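Local coordinates for cytokinesis protein 2 (Saccharomyces cerevisiae, PDB 4WPE), which mediates the cytoskeletal rearrangements of cytokinesis, forming a double ring with the septins and later a ring with the medial actin ring; its F-BAR domain is described, at the interface of chains A and B. Coordinates in Å, arbitrary orientation; residue numbers count along the deposited sequence, not the author numbering. Chains: chain A/B, Cytokinesis protein 2.

The interface of chains A and B. Residues chain A 54, 92, 245, 248-249, 252; chain B 47, 51, 241, 245, 248.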
ATOM      1  N   TYR A  54       6.294  -0.090   0.360  1.00 61.92           N
ATOM      2  CA  TYR A  54       5.140  -0.450   1.175  1.00 53.74           C
ATOM      3  C   TYR A  54       5.379  -1.783   1.877  1.00 58.72           C
ATOM      4  O   TYR A  54       5.136  -1.911   3.074  1.00 59.15           O
ATOM      5  CB  TYR A  54       3.871  -0.519   0.324  1.00 48.11           C
ATOM      6  CG  TYR A  54       2.613  -0.802   1.115  1.00 49.71           C
ATOM      7  CD1 TYR A  54       1.932   0.218   1.768  1.00 57.96           C
ATOM      8  CD2 TYR A  54       2.105  -2.091   1.207  1.00 58.03           C
ATOM      9  CE1 TYR A  54       0.779  -0.041   2.493  1.00 56.80           C
ATOM     10  CE2 TYR A  54       0.957  -2.358   1.930  1.00 61.66           C
ATOM     11  CZ  TYR A  54       0.297  -1.332   2.570  1.00 56.04           C
ATOM     12  OH  TYR A  54      -0.846  -1.604   3.287  1.00 52.75           O
ATOM     13  N   ARG A  92       0.490  -9.986   3.754  1.00 58.95           N
ATOM     14  CA  ARG A  92       0.267  -8.868   2.843  1.00 55.39           C
ATOM     15  C   ARG A  92       1.595  -8.286   2.384  1.00 60.69           C
ATOM     16  O   ARG A  92       1.783  -8.003   1.200  1.00 72.54           O
ATOM     17  CB  ARG A  92      -0.576  -7.774   3.502  1.00 45.90           C
ATOM     18  CG  ARG A  92      -1.992  -8.193   3.850  1.00 49.46           C
ATOM     19  CD  ARG A  92      -2.905  -6.985   4.025  1.00 55.46           C
ATOM     20  NE  ARG A  92      -2.414  -6.035   5.020  1.00 62.90           N
ATOM     21  CZ  ARG A  92      -1.873  -4.854   4.731  1.00 67.51           C
ATOM     22  NH1 ARG A  92      -1.745  -4.468   3.468  1.00 64.14           N
ATOM     23  NH2 ARG A  92      -1.460  -4.057   5.707  1.00 70.35           N
ATOM     24  N   TYR A 245      -5.254  -8.328  -3.871  1.00 57.84           N
ATOM     25  CA  TYR A 245      -6.499  -7.869  -3.265  1.00 58.03           C
ATOM     26  C   TYR A 245      -7.382  -9.042  -2.842  1.00 65.42           C
ATOM     27  O   TYR A 245      -8.054  -8.985  -1.814  1.00 71.46           O
ATOM     28  CB  TYR A 245      -7.257  -6.959  -4.237  1.00 49.63           C
ATOM     29  CG  TYR A 245      -6.426  -5.816  -4.786  1.00 48.26           C
ATOM     30  CD1 TYR A 245      -5.461  -5.192  -4.005  1.00 45.85           C
ATOM     31  CD2 TYR A 245      -6.600  -5.366  -6.093  1.00 57.21           C
ATOM     32  CE1 TYR A 245      -4.696  -4.148  -4.504  1.00 43.45           C
ATOM     33  CE2 TYR A 245      -5.840  -4.324  -6.601  1.00 51.01           C
ATOM     34  CZ  TYR A 245      -4.890  -3.719  -5.802  1.00 51.33           C
ATOM     35  OH  TYR A 245      -4.131  -2.685  -6.298  1.00 54.38           O
ATOM     36  N   GLU A 248      -5.642 -10.464   0.254  1.00 66.48           N
ATOM     37  CA  GLU A 248      -5.820  -9.585   1.406  1.00 62.75           C
ATOM     38  C   GLU A 248      -7.221  -9.715   1.992  1.00 63.16           C
ATOM     39  O   GLU A 248      -7.417  -9.559   3.196  1.00 66.27           O
ATOM     40  CB  GLU A 248      -5.539  -8.129   1.023  1.00 51.12           C
ATOM     41  CG  GLU A 248      -4.085  -7.867   0.653  1.00 54.45           C
ATOM     42  CD  GLU A 248      -3.810  -6.417   0.300  1.00 68.01           C
ATOM     43  OE1 GLU A 248      -4.186  -5.985  -0.814  1.00 71.67           O
ATOM     44  OE2 GLU A 248      -3.209  -5.710   1.135  1.00 68.95           O
ATOM     45  N   GLN A 249      -8.192 -10.010   1.134  1.00 62.82           N
ATOM     46  CA  GLN A 249      -9.556 -10.222   1.593  1.00 72.08           C
ATOM     47  C   GLN A 249      -9.656 -11.509   2.412  1.00 68.79           C
ATOM     48  O   GLN A 249     -10.299 -11.541   3.459  1.00 72.95           O
ATOM     49  CB  GLN A 249     -10.524 -10.257   0.407  1.00 77.08           C
ATOM     50  CG  GLN A 249     -11.933 -10.704   0.766  1.00 88.39           C
ATOM     51  CD  GLN A 249     -12.898 -10.585  -0.397  1.00 99.20           C
ATOM     52  OE1 GLN A 249     -12.495 -10.611  -1.560  1.00101.40           O
ATOM     53  NE2 GLN A 249     -14.183 -10.441  -0.088  1.00104.45           N
HETATM   54  N   MSE A 252      -8.228 -11.054   5.928  1.00 63.11           N
HETATM   55  CA  MSE A 252      -9.113 -10.303   6.814  1.00 65.70           C
HETATM   56  C   MSE A 252     -10.347 -11.129   7.156  1.00 69.88           C
HETATM   57  O   MSE A 252     -11.013 -10.879   8.161  1.00 76.74           O
HETATM   58  CB  MSE A 252      -9.522  -8.970   6.186  1.00 69.37           C
HETATM   59  CG  MSE A 252      -8.365  -8.019   5.943  1.00 73.52           C
HETATM   60 SE   MSE A 252      -7.547  -7.412   7.603  1.00 79.93          SE
HETATM   61  CE  MSE A 252      -6.041  -6.407   6.869  1.00 71.10           C
TER
ATOM     62  N   ARG B  47       0.815   1.845  11.229  1.00 54.87           N
ATOM     63  CA  ARG B  47      -0.007   1.400  10.111  1.00 53.79           C
ATOM     64  C   ARG B  47      -0.780   2.569   9.493  1.00 61.03           C
ATOM     65  O   ARG B  47      -0.916   2.658   8.274  1.00 63.35           O
ATOM     66  CB  ARG B  47      -0.969   0.307  10.573  1.00 53.29           C
ATOM     67  CG  ARG B  47      -2.007  -0.101   9.555  1.00 61.19           C
ATOM     68  CD  ARG B  47      -1.440  -1.047   8.523  1.00 58.39           C
ATOM     69  NE  ARG B  47      -2.413  -2.073   8.167  1.00 62.24           N
ATOM     70  CZ  ARG B  47      -3.381  -1.906   7.274  1.00 65.05           C
ATOM     71  NH1 ARG B  47      -3.509  -0.747   6.645  1.00 73.01           N
ATOM     72  NH2 ARG B  47      -4.225  -2.896   7.012  1.00 64.22           N
ATOM     73  N   GLU B  51      -0.313   4.105   5.506  1.00 72.39           N
ATOM     74  CA  GLU B  51      -1.357   4.229   4.496  1.00 72.44           C
ATOM     75  C   GLU B  51      -1.443   5.651   3.949  1.00 73.16           C
ATOM     76  O   GLU B  51      -1.764   5.856   2.780  1.00 77.20           O
ATOM     77  CB  GLU B  51      -2.711   3.806   5.071  1.00 71.12           C
ATOM     78  CG  GLU B  51      -2.804   2.333   5.447  1.00 71.25           C
ATOM     79  CD  GLU B  51      -2.687   1.406   4.248  1.00 79.98           C
ATOM     80  OE1 GLU B  51      -2.976   1.849   3.117  1.00 88.92           O
ATOM     81  OE2 GLU B  51      -2.308   0.230   4.438  1.00 81.39           O
ATOM     82  N   SER B 241     -10.210  -2.140   6.541  1.00 63.99           N
ATOM     83  CA  SER B 241      -9.262  -2.689   5.585  1.00 58.14           C
ATOM     84  C   SER B 241     -10.000  -3.499   4.527  1.00 62.80           C
ATOM     85  O   SER B 241      -9.697  -3.411   3.338  1.00 68.34           O
ATOM     86  CB  SER B 241      -8.223  -3.554   6.295  1.00 65.36           C
ATOM     87  OG  SER B 241      -7.492  -2.794   7.242  1.00 67.59           O
ATOM     88  N   TYR B 245      -9.989  -3.485   0.174  1.00 57.84           N
ATOM     89  CA  TYR B 245      -9.638  -4.638  -0.649  1.00 58.03           C
ATOM     90  C   TYR B 245     -10.791  -5.043  -1.565  1.00 65.42           C
ATOM     91  O   TYR B 245     -10.575  -5.453  -2.705  1.00 71.46           O
ATOM     92  CB  TYR B 245      -9.228  -5.817   0.239  1.00 49.63           C
ATOM     93  CG  TYR B 245      -8.149  -5.481   1.251  1.00 48.26           C
ATOM     94  CD1 TYR B 245      -7.141  -4.575   0.949  1.00 45.85           C
ATOM     95  CD2 TYR B 245      -8.147  -6.064   2.516  1.00 57.21           C
ATOM     96  CE1 TYR B 245      -6.155  -4.262   1.873  1.00 43.45           C
ATOM     97  CE2 TYR B 245      -7.167  -5.757   3.447  1.00 51.01           C
ATOM     98  CZ  TYR B 245      -6.173  -4.855   3.118  1.00 51.33           C
ATOM     99  OH  TYR B 245      -5.197  -4.544   4.036  1.00 54.38           O
ATOM    100  N   GLU B 248     -10.857  -2.323  -4.256  1.00 66.48           N
ATOM    101  CA  GLU B 248      -9.736  -2.472  -5.179  1.00 62.75           C
ATOM    102  C   GLU B 248      -9.974  -3.611  -6.162  1.00 63.16           C
ATOM    103  O   GLU B 248      -9.517  -3.564  -7.303  1.00 66.27           O
ATOM    104  CB  GLU B 248      -8.431  -2.698  -4.411  1.00 51.12           C
ATOM    105  CG  GLU B 248      -7.996  -1.495  -3.583  1.00 54.45           C
ATOM    106  CD  GLU B 248      -6.688  -1.719  -2.846  1.00 68.01           C
ATOM    107  OE1 GLU B 248      -6.688  -2.442  -1.823  1.00 71.67           O
ATOM    108  OE2 GLU B 248      -5.660  -1.164  -3.286  1.00 68.95           O
TER
HETATM  109  O   HOH W   1      -3.965  -3.368  -0.836  0.50 51.84           O
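The ring of B:Tyr245 takes A:Glu248 over one face, where the side-chain methylene CB sits 3.6 Å from the ring centroid, a CH-pi contact. The backbone O of B:Ser241, one turn back on its own helix, sits over the opposite face, toward its rim, and A:Met252, a selenomethionine, meets the ring edge in plane through CG, 3.6 Å from CE2 of B:Tyr245. The methyl CE of the same residue packs on CB of B:Ser241. With CG anti to the carbonyl carbon (chi1 -66°) and the chain extended beyond it, A:Glu248 runs across the ring and brings its carboxylate close to CE1 of B:Tyr245, its plane turned 34° from the ring. The twin of this pair, B:Glu248 over A:Tyr245, follows from the two-fold axis. Between the two glutamates a water links A:Glu248 OE1, at 2.6 Å, to B:Glu248 OE1, which may ease the repulsion of two acids facing each other.

The phenol OH of B:Tyr245 stands over the rim of one face of the A:Arg92 guanidinium. Close to that guanidinium's plane, A:Arg92 NH1 serves two acceptors, A:Glu248 OE2 in a salt bridge and A:Tyr54 OH at 3.0 Å. A:Tyr54 OH donates across the interface to B:Glu51 OE2 (2.6 Å) on its syn side. B:Arg47 NH1 makes a salt bridge to B:Glu51 OE2 at 2.7 Å within chain B. A:Arg92 and B:Arg47 meet tip to tip, A:Arg92 NH2 over one face of the B:Arg47 guanidinium, toward its rim, with the planes 44° apart; the nearby carboxylates probably offset the like charges.

Residues of helices 37-71, 76-162 and 170-259 thus knit the middle of the antiparallel dimer, the elongated helical body typical of membrane-binding F-BAR domains.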